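PDB 1JOV: HI1317 from Haemophilus influenzae, which probably interconverts the alpha and beta anomers of glucose 6-phosphate, as a member of the glucose-6-phosphate 1-epimerase family. Local coordinates for residues A[149-155]-A[243-249]; A[212-218]-A[263-269]. All coordinates share one frame; numbering follows the deposited sequence.

From the N terminus, the chain lays down 149-155 first, then 212-218, then 243-249 and finally 263-269 at the C-terminal end. Interaction 1 pairs the first with the third and closes a loop of 87 residues; interaction 2 pairs the second with the fourth and closes one of 44. The two closures therefore cross rather than nest. Interaction 1 lies inside the sheet that carries the predicted catalytic pair, and interaction 2 lies inside the neighbouring sheet of the all-beta galactose mutarotase-like fold. The sheets pack together where Phe153 CZ meets Leu215 CD1 at 3.5 Å, and Thr249 OG1 is hydrogen-bonded to His217 ND1.

Interaction 1 of 2, residues A[149-155]-A[243-249]; sequences LHTYFNI and KMLCLET
Glu248 lays its carboxylate over one face of the His150 ring, the two planes 23° apart, with OE2 3.1 Å from NE2 but too poorly angled for a hydrogen bond. His150 CG stands anti to the backbone N (chi1 -169°), which brings the ring alongside the glutamate. On the same side of the sheet, Cys246 SG lies against one face of the Tyr152 ring, 3.5 Å from its centre, while Met244, bent at chi2 and chi3, sets CE against the rim, 3.5 Å from CD2; the tyrosine OH is bonded to Arg70. On the opposite side, Thr151 CG2 lies 3.2 Å above the Phe153 ring plane, offset toward the rim, and the ring turns its edge to Leu247, CE2 3.8 Å from CB. The Leu149 side chain runs aslant that of Thr249, CD1 against CB (3.8 Å). The pairing is interrupted at His150, the centre of an inverse gamma turn, and Leu247 N reaches Thr151 O only weakly. A water bonded to Thr151 OG1, Thr249 OG1 and Leu247 O bridges the strands; Thr249 OG1 is also hydrogen-bonded to His217 ND1. Stacking of the predicted active-site residues His150 and Glu248 on neighbouring strands is consistent with joint action in epimerisation.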
ATOM      1  N   LEU A 149      -0.810  -6.026  -0.624  1.00 16.71           N
ATOM      2  CA  LEU A 149      -0.822  -4.603  -0.800  1.00 16.02           C
ATOM      3  C   LEU A 149      -0.597  -4.095   0.606  1.00 23.71           C
ATOM      4  O   LEU A 149      -1.527  -4.046   1.400  1.00 17.85           O
ATOM      5  CB  LEU A 149      -2.096  -4.078  -1.434  1.00 15.11           C
ATOM      6  CG  LEU A 149      -2.631  -4.948  -2.570  1.00 16.45           C
ATOM      7  CD1 LEU A 149      -4.058  -4.536  -2.933  1.00 21.69           C
ATOM      8  CD2 LEU A 149      -1.728  -4.864  -3.781  1.00 18.92           C
ATOM      9  N   HIS A 150       0.603  -3.724   0.915  1.00 17.16           N
ATOM     10  CA  HIS A 150       0.983  -3.402   2.284  1.00 21.16           C
ATOM     11  C   HIS A 150       0.755  -1.939   2.681  1.00 22.98           C
ATOM     12  O   HIS A 150       1.684  -1.188   3.008  1.00 20.70           O
ATOM     13  CB  HIS A 150       2.413  -3.828   2.357  1.00 19.20           C
ATOM     14  CG  HIS A 150       3.078  -3.888   3.729  1.00 17.51           C
ATOM     15  ND1 HIS A 150       3.144  -2.829   4.584  1.00 20.89           N
ATOM     16  CD2 HIS A 150       3.717  -4.923   4.331  1.00 26.22           C
ATOM     17  CE1 HIS A 150       3.856  -3.180   5.643  1.00 24.43           C
ATOM     18  NE2 HIS A 150       4.202  -4.429   5.497  1.00 25.08           N
ATOM     19  N   THR A 151      -0.502  -1.595   2.624  1.00 16.27           N
ATOM     20  CA  THR A 151      -0.885  -0.168   2.726  1.00 18.74           C
ATOM     21  C   THR A 151      -0.560   0.487   4.091  1.00 18.79           C
ATOM     22  O   THR A 151      -0.968   0.001   5.140  1.00 20.05           O
ATOM     23  CB  THR A 151      -2.405  -0.025   2.441  1.00 18.81           C
ATOM     24  OG1 THR A 151      -2.729  -0.778   1.246  1.00 19.60           O
ATOM     25  CG2 THR A 151      -2.828   1.541   2.225  1.00 18.87           C
ATOM     26  N   TYR A 152       0.166   1.599   3.967  1.00 17.59           N
ATOM     27  CA  TYR A 152       0.473   2.426   5.160  1.00 16.53           C
ATOM     28  C   TYR A 152      -0.442   3.597   5.161  1.00 18.84           C
ATOM     29  O   TYR A 152      -0.361   4.538   4.308  1.00 19.39           O
ATOM     30  CB  TYR A 152       1.941   2.967   5.193  1.00 18.27           C
ATOM     31  CG  TYR A 152       3.041   2.015   5.286  1.00 21.48           C
ATOM     32  CD1 TYR A 152       3.416   1.179   4.224  1.00 22.16           C
ATOM     33  CD2 TYR A 152       3.862   2.040   6.401  1.00 20.97           C
ATOM     34  CE1 TYR A 152       4.526   0.280   4.353  1.00 20.83           C
ATOM     35  CE2 TYR A 152       4.926   1.176   6.532  1.00 20.66           C
ATOM     36  CZ  TYR A 152       5.293   0.328   5.522  1.00 25.04           C
ATOM     37  OH  TYR A 152       6.393  -0.494   5.665  1.00 22.60           O
ATOM     38  N   PHE A 153      -1.354   3.565   6.158  1.00 18.96           N
ATOM     39  CA  PHE A 153      -2.338   4.665   6.251  1.00 24.09           C
ATOM     40  C   PHE A 153      -1.825   5.759   7.195  1.00 20.92           C
ATOM     41  O   PHE A 153      -1.104   5.479   8.153  1.00 23.47           O
ATOM     42  CB  PHE A 153      -3.680   4.183   6.757  1.00 25.94           C
ATOM     43  CG  PHE A 153      -4.320   3.244   5.841  1.00 21.92           C
ATOM     44  CD1 PHE A 153      -4.990   3.710   4.739  1.00 25.07           C
ATOM     45  CD2 PHE A 153      -4.213   1.895   6.072  1.00 21.49           C
ATOM     46  CE1 PHE A 153      -5.578   2.777   3.819  1.00 18.85           C
ATOM     47  CE2 PHE A 153      -4.728   1.013   5.228  1.00 20.52           C
ATOM     48  CZ  PHE A 153      -5.489   1.426   4.094  1.00 20.95           C
ATOM     49  N   ASN A 154      -2.044   7.003   6.779  1.00 21.05           N
ATOM     50  CA  ASN A 154      -1.588   8.181   7.487  1.00 19.89           C
ATOM     51  C   ASN A 154      -2.678   8.532   8.562  1.00 23.65           C
ATOM     52  O   ASN A 154      -3.846   8.772   8.210  1.00 22.91           O
ATOM     53  CB  ASN A 154      -1.457   9.332   6.464  1.00 23.20           C
ATOM     54  CG  ASN A 154      -0.798  10.624   7.034  1.00 29.59           C
ATOM     55  OD1 ASN A 154       0.123  10.578   7.846  1.00 26.71           O
ATOM     56  ND2 ASN A 154      -1.249  11.771   6.527  1.00 26.98           N
ATOM     57  N   ILE A 155      -2.252   8.684   9.813  1.00 28.44           N
ATOM     58  CA  ILE A 155      -3.230   8.984  10.865  1.00 32.74           C
ATOM     59  C   ILE A 155      -2.685  10.055  11.815  1.00 29.73           C
ATOM     60  O   ILE A 155      -1.454  10.230  11.891  1.00 27.15           O
ATOM     61  CB  ILE A 155      -3.519   7.702  11.655  1.00 27.12           C
ATOM     62  CG1 ILE A 155      -2.217   7.079  12.105  1.00 26.66           C
ATOM     63  CG2 ILE A 155      -4.370   6.701  10.867  1.00 26.63           C
ATOM     64  CD1 ILE A 155      -2.277   6.228  13.235  1.00 30.01           C
ATOM     65  N   LYS A 243       2.188   7.932  13.563  1.00 30.74           N
ATOM     66  CA  LYS A 243       1.390   8.585  12.529  1.00 22.54           C
ATOM     67  C   LYS A 243       1.001   7.612  11.421  1.00 28.87           C
ATOM     68  O   LYS A 243       0.484   8.043  10.373  1.00 29.85           O
ATOM     69  CB  LYS A 243       2.156   9.793  11.928  1.00 25.99           C
ATOM     70  CG  LYS A 243       2.511  10.908  12.938  1.00 31.47           C
ATOM     71  CD  LYS A 243       1.409  11.892  13.228  1.00 48.33           C
ATOM     72  CE  LYS A 243       2.000  13.077  13.998  1.00 62.61           C
ATOM     73  NZ  LYS A 243       2.920  12.673  15.132  1.00 43.54           N
ATOM     74  N   MET A 244       1.149   6.321  11.674  1.00 26.14           N
ATOM     75  CA  MET A 244       0.879   5.318  10.617  1.00 26.10           C
ATOM     76  C   MET A 244       0.212   4.078  11.220  1.00 29.56           C
ATOM     77  O   MET A 244       0.227   3.826  12.434  1.00 26.61           O
ATOM     78  CB  MET A 244       2.159   4.911   9.923  1.00 22.92           C
ATOM     79  CG  MET A 244       3.208   4.380  10.836  1.00 26.89           C
ATOM     80  SD  MET A 244       3.039   2.688  11.298  1.00 33.55           S
ATOM     81  CE  MET A 244       3.878   2.073   9.947  1.00 31.90           C
ATOM     82  N   LEU A 245      -0.466   3.355  10.349  1.00 25.38           N
ATOM     83  CA  LEU A 245      -0.972   2.045  10.663  1.00 27.80           C
ATOM     84  C   LEU A 245      -1.116   1.296   9.326  1.00 22.86           C
ATOM     85  O   LEU A 245      -1.718   1.811   8.375  1.00 22.97           O
ATOM     86  CB  LEU A 245      -2.306   2.130  11.348  1.00 27.44           C
ATOM     87  CG  LEU A 245      -3.022   0.836  11.710  1.00 25.52           C
ATOM     88  CD1 LEU A 245      -2.047   0.028  12.577  1.00 32.82           C
ATOM     89  CD2 LEU A 245      -4.338   1.128  12.459  1.00 30.05           C
ATOM     90  N   CYS A 246      -0.613   0.078   9.317  1.00 19.94           N
ATOM     91  CA  CYS A 246      -0.829  -0.789   8.130  1.00 22.82           C
ATOM     92  C   CYS A 246      -2.006  -1.747   8.279  1.00 28.45           C
ATOM     93  O   CYS A 246      -2.093  -2.490   9.261  1.00 23.06           O
ATOM     94  CB  CYS A 246       0.430  -1.579   7.869  1.00 23.78           C
ATOM     95  SG  CYS A 246       1.787  -0.561   7.219  1.00 23.90           S
ATOM     96  N   LEU A 247      -2.892  -1.745   7.274  1.00 21.99           N
ATOM     97  CA  LEU A 247      -4.022  -2.675   7.155  1.00 22.54           C
ATOM     98  C   LEU A 247      -3.830  -3.239   5.726  1.00 21.42           C
ATOM     99  O   LEU A 247      -4.265  -2.620   4.749  1.00 21.37           O
ATOM    100  CB  LEU A 247      -5.384  -2.039   7.378  1.00 22.38           C
ATOM    101  CG  LEU A 247      -6.381  -3.088   7.866  1.00 28.13           C
ATOM    102  CD1 LEU A 247      -7.638  -2.439   8.419  1.00 31.19           C
ATOM    103  CD2 LEU A 247      -6.745  -4.060   6.748  1.00 32.62           C
ATOM    104  N   GLU A 248      -3.133  -4.341   5.636  1.00 18.21           N
ATOM    105  CA  GLU A 248      -2.720  -4.946   4.398  1.00 20.69           C
ATOM    106  C   GLU A 248      -3.727  -5.901   3.751  1.00 23.49           C
ATOM    107  O   GLU A 248      -4.263  -6.806   4.411  1.00 19.42           O
ATOM    108  CB  GLU A 248      -1.445  -5.742   4.617  1.00 18.25           C
ATOM    109  CG  GLU A 248      -0.370  -4.982   5.366  1.00 21.17           C
ATOM    110  CD  GLU A 248       0.832  -5.812   5.787  1.00 23.29           C
ATOM    111  OE1 GLU A 248       1.069  -6.857   5.170  1.00 25.57           O
ATOM    112  OE2 GLU A 248       1.542  -5.408   6.734  1.00 26.10           O
ATOM    113  N   THR A 249      -3.996  -5.722   2.458  1.00 18.71           N
ATOM    114  CA  THR A 249      -4.872  -6.588   1.641  1.00 22.08           C
ATOM    115  C   THR A 249      -4.013  -7.784   1.212  1.00 19.82           C
ATOM    116  O   THR A 249      -3.010  -7.552   0.515  1.00 21.17           O
ATOM    117  CB  THR A 249      -5.334  -5.843   0.418  1.00 21.90           C
ATOM    118  OG1 THR A 249      -5.925  -4.584   0.796  1.00 20.41           O
ATOM    119  CG2 THR A 249      -6.362  -6.670  -0.338  1.00 20.72           C
TER
HETATM  120  O   HOH W   1      -4.841  -2.199   2.046  1.00 23.31           O

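Interaction 2 of 2, residues A[212-218]-A[263-269]; sequences TIALHHH and SVEISLK
This is a regular antiparallel strand pair, 212-218 against 263-269, within the eight-stranded sheet that packs against the sheet bearing the predicted active site. Ile213 and Leu268, Leu215 and Ile266, and His217 and Val264 face each other in non-hydrogen-bonded pairs on the inner face. There Ile266 CG2 touches both Leu215 CD2 (3.7 Å) and Ile213 CG2 (3.9 Å), and Ile213 CG1 meets Leu268 CD2; Ile213, Leu215 and Ile266 pack on Phe153, while Leu268 lies on Ala50. Val264 CG2 approaches the His217 ring obliquely, 3.7 Å from ND1; that nitrogen is hydrogen-bonded to Thr249 OG1, and NE2 to Asn202.

On the other face, Ser263 OG, held by His134, lies at the edge of the His218 ring, 3.3 Å from CD2. His218 CE1 sits over one face of the His216 ring. Glu265, extended with CG anti to the backbone N (chi1 -178°), shares a water with His218 only doubtfully, NE2 lying implausibly close to it. Lys269 runs beside Thr212, its CG 3.6 Å from CB.

Reciprocal backbone N-H to O bonds join Thr212 with Lys269, Ala214 with Ser267, His216 with Glu265 and His218 with Ser263. The chemistry is two-sided: a largely aliphatic face with one buried histidine packs against the neighbouring sheet, bonds at both ring nitrogens fixing the rotation of His217, while histidine, serine, glutamate and lysine line the more polar face.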
ATOM      1  N   THR A 212     -12.710   8.929   8.745  1.00 33.10           N
ATOM      2  CA  THR A 212     -12.688   7.496   8.678  1.00 31.44           C
ATOM      3  C   THR A 212     -12.157   7.053   7.326  1.00 24.84           C
ATOM      4  O   THR A 212     -12.687   7.499   6.315  1.00 29.92           O
ATOM      5  CB  THR A 212     -14.113   6.987   8.734  1.00 28.02           C
ATOM      6  OG1 THR A 212     -14.561   7.196  10.069  1.00 40.71           O
ATOM      7  CG2 THR A 212     -14.169   5.469   8.631  1.00 40.04           C
ATOM      8  N   ILE A 213     -11.176   6.185   7.357  1.00 30.82           N
ATOM      9  CA  ILE A 213     -10.662   5.606   6.125  1.00 34.65           C
ATOM     10  C   ILE A 213     -11.414   4.310   5.916  1.00 19.93           C
ATOM     11  O   ILE A 213     -11.209   3.339   6.661  1.00 31.20           O
ATOM     12  CB  ILE A 213      -9.142   5.374   6.222  1.00 28.47           C
ATOM     13  CG1 ILE A 213      -8.375   6.676   6.427  1.00 27.98           C
ATOM     14  CG2 ILE A 213      -8.627   4.645   4.991  1.00 25.49           C
ATOM     15  CD1 ILE A 213      -6.875   6.536   6.308  1.00 28.35           C
ATOM     16  N   ALA A 214     -12.273   4.275   4.902  1.00 32.32           N
ATOM     17  CA  ALA A 214     -13.062   3.037   4.679  1.00 33.53           C
ATOM     18  C   ALA A 214     -12.377   2.141   3.632  1.00 34.14           C
ATOM     19  O   ALA A 214     -11.911   2.685   2.632  1.00 33.01           O
ATOM     20  CB  ALA A 214     -14.411   3.393   4.210  1.00 36.59           C
ATOM     21  N   LEU A 215     -12.369   0.818   3.839  1.00 30.31           N
ATOM     22  CA  LEU A 215     -11.656  -0.091   2.896  1.00 30.28           C
ATOM     23  C   LEU A 215     -12.576  -1.156   2.365  1.00 34.02           C
ATOM     24  O   LEU A 215     -13.218  -1.871   3.159  1.00 37.51           O
ATOM     25  CB  LEU A 215     -10.439  -0.771   3.530  1.00 25.46           C
ATOM     26  CG  LEU A 215      -9.471   0.210   4.115  1.00 27.27           C
ATOM     27  CD1 LEU A 215      -8.411  -0.382   4.865  1.00 27.03           C
ATOM     28  CD2 LEU A 215      -9.025   1.230   3.011  1.00 25.79           C
ATOM     29  N   HIS A 216     -12.664  -1.258   1.031  1.00 30.01           N
ATOM     30  CA  HIS A 216     -13.423  -2.351   0.393  1.00 35.13           C
ATOM     31  C   HIS A 216     -12.421  -3.244  -0.354  1.00 25.81           C
ATOM     32  O   HIS A 216     -11.974  -2.849  -1.449  1.00 28.97           O
ATOM     33  CB  HIS A 216     -14.463  -1.791  -0.558  1.00 30.40           C
ATOM     34  CG  HIS A 216     -15.553  -2.760  -0.907  1.00 57.94           C
ATOM     35  ND1 HIS A 216     -16.772  -2.356  -1.415  1.00 67.47           N
ATOM     36  CD2 HIS A 216     -15.615  -4.112  -0.814  1.00 63.98           C
ATOM     37  CE1 HIS A 216     -17.534  -3.418  -1.626  1.00 73.41           C
ATOM     38  NE2 HIS A 216     -16.856  -4.496  -1.270  1.00 56.43           N
ATOM     39  N   HIS A 217     -12.051  -4.388   0.245  1.00 26.68           N
ATOM     40  CA  HIS A 217     -11.059  -5.286  -0.364  1.00 25.00           C
ATOM     41  C   HIS A 217     -11.728  -6.228  -1.399  1.00 43.84           C
ATOM     42  O   HIS A 217     -12.931  -6.437  -1.319  1.00 31.48           O
ATOM     43  CB  HIS A 217     -10.360  -6.112   0.692  1.00 23.19           C
ATOM     44  CG  HIS A 217      -9.805  -5.298   1.817  1.00 24.41           C
ATOM     45  ND1 HIS A 217      -8.474  -4.894   1.870  1.00 32.28           N
ATOM     46  CD2 HIS A 217     -10.405  -4.772   2.921  1.00 25.05           C
ATOM     47  CE1 HIS A 217      -8.280  -4.200   2.972  1.00 29.23           C
ATOM     48  NE2 HIS A 217      -9.442  -4.114   3.645  1.00 30.37           N
ATOM     49  N   HIS A 218     -10.986  -6.764  -2.346  1.00 27.48           N
ATOM     50  CA  HIS A 218     -11.531  -7.796  -3.264  1.00 25.55           C
ATOM     51  C   HIS A 218     -10.545  -8.947  -3.384  1.00 28.15           C
ATOM     52  O   HIS A 218      -9.356  -8.731  -3.538  1.00 24.34           O
ATOM     53  CB  HIS A 218     -11.825  -7.264  -4.649  1.00 23.39           C
ATOM     54  CG  HIS A 218     -12.736  -6.052  -4.531  1.00 33.73           C
ATOM     55  ND1 HIS A 218     -14.107  -6.156  -4.483  1.00 57.59           N
ATOM     56  CD2 HIS A 218     -12.444  -4.724  -4.473  1.00 41.37           C
ATOM     57  CE1 HIS A 218     -14.631  -4.935  -4.398  1.00 54.36           C
ATOM     58  NE2 HIS A 218     -13.644  -4.054  -4.405  1.00 57.01           N
ATOM     59  N   SER A 263      -7.355  -6.711  -4.864  1.00 21.19           N
ATOM     60  CA  SER A 263      -7.362  -5.282  -4.865  1.00 20.49           C
ATOM     61  C   SER A 263      -7.962  -4.693  -3.628  1.00 20.90           C
ATOM     62  O   SER A 263      -8.516  -5.410  -2.793  1.00 22.50           O
ATOM     63  CB  SER A 263      -8.149  -4.770  -6.063  1.00 23.67           C
ATOM     64  OG  SER A 263      -9.519  -5.119  -5.966  1.00 27.09           O
ATOM     65  N   VAL A 264      -7.858  -3.370  -3.527  1.00 19.00           N
ATOM     66  CA  VAL A 264      -8.442  -2.605  -2.422  1.00 19.24           C
ATOM     67  C   VAL A 264      -8.960  -1.281  -2.955  1.00 21.45           C
ATOM     68  O   VAL A 264      -8.366  -0.635  -3.833  1.00 20.31           O
ATOM     69  CB  VAL A 264      -7.446  -2.381  -1.260  1.00 20.38           C
ATOM     70  CG1 VAL A 264      -6.287  -1.513  -1.712  1.00 18.40           C
ATOM     71  CG2 VAL A 264      -8.155  -1.776  -0.048  1.00 23.57           C
ATOM     72  N   GLU A 265     -10.065  -0.929  -2.405  1.00 24.79           N
ATOM     73  CA  GLU A 265     -10.676   0.355  -2.703  1.00 26.23           C
ATOM     74  C   GLU A 265     -10.663   1.178  -1.404  1.00 26.37           C
ATOM     75  O   GLU A 265     -11.237   0.790  -0.386  1.00 27.03           O
ATOM     76  CB  GLU A 265     -12.156   0.184  -3.181  1.00 26.43           C
ATOM     77  CG  GLU A 265     -12.826   1.483  -3.552  1.00 35.41           C
ATOM     78  CD  GLU A 265     -14.354   1.342  -3.845  1.00 32.00           C
ATOM     79  OE1 GLU A 265     -14.697   0.979  -4.992  1.00 50.34           O
ATOM     80  OE2 GLU A 265     -15.173   1.615  -2.922  1.00 58.02           O
ATOM     81  N   ILE A 266      -9.946   2.294  -1.437  1.00 23.71           N
ATOM     82  CA  ILE A 266      -9.755   3.248  -0.325  1.00 24.83           C
ATOM     83  C   ILE A 266     -10.608   4.517  -0.476  1.00 23.17           C
ATOM     84  O   ILE A 266     -10.687   5.105  -1.563  1.00 24.53           O
ATOM     85  CB  ILE A 266      -8.251   3.636  -0.222  1.00 25.00           C
ATOM     86  CG1 ILE A 266      -7.359   2.426  -0.524  1.00 25.15           C
ATOM     87  CG2 ILE A 266      -7.948   4.191   1.162  1.00 25.51           C
ATOM     88  CD1 ILE A 266      -5.927   2.598  -0.075  1.00 21.29           C
ATOM     89  N   SER A 267     -11.239   4.947   0.626  1.00 29.89           N
ATOM     90  CA  SER A 267     -12.075   6.149   0.553  1.00 30.14           C
ATOM     91  C   SER A 267     -12.113   6.758   1.952  1.00 23.62           C
ATOM     92  O   SER A 267     -11.712   6.109   2.952  1.00 26.81           O
ATOM     93  CB  SER A 267     -13.490   5.736   0.135  1.00 29.17           C
ATOM     94  OG  SER A 267     -13.940   4.895   1.156  1.00 36.68           O
ATOM     95  N   LEU A 268     -12.457   8.037   1.978  1.00 29.06           N
ATOM     96  CA  LEU A 268     -12.618   8.750   3.267  1.00 29.26           C
ATOM     97  C   LEU A 268     -14.081   9.045   3.540  1.00 45.16           C
ATOM     98  O   LEU A 268     -14.827   9.346   2.620  1.00 42.50           O
ATOM     99  CB  LEU A 268     -11.965  10.102   3.259  1.00 33.46           C
ATOM    100  CG  LEU A 268     -10.459  10.073   3.258  1.00 33.61           C
ATOM    101  CD1 LEU A 268      -9.935  11.496   3.165  1.00 31.46           C
ATOM    102  CD2 LEU A 268      -9.998   9.398   4.487  1.00 37.37           C
ATOM    103  N   LYS A 269     -14.445   9.000   4.815  1.00 59.04           N
ATOM    104  CA  LYS A 269     -15.766   9.435   5.283  1.00 61.87           C
ATOM    105  C   LYS A 269     -15.614   9.904   6.727  1.00 62.16           C
ATOM    106  O   LYS A 269     -14.515  10.292   7.164  1.00 48.09           O
ATOM    107  CB  LYS A 269     -16.807   8.321   5.164  1.00 62.11           C
ATOM    108  CG  LYS A 269     -16.533   7.076   6.014  1.00 52.77           C
ATOM    109  CD  LYS A 269     -17.504   5.951   5.621  1.00 56.84           C
ATOM    110  CE  LYS A 269     -17.566   4.842   6.665  1.00 57.10           C
ATOM    111  NZ  LYS A 269     -18.846   4.047   6.529  1.00 60.43           N
TER
HETATM  112  O   HOH W   2     -14.772  -1.895  -4.595  1.00 46.85           O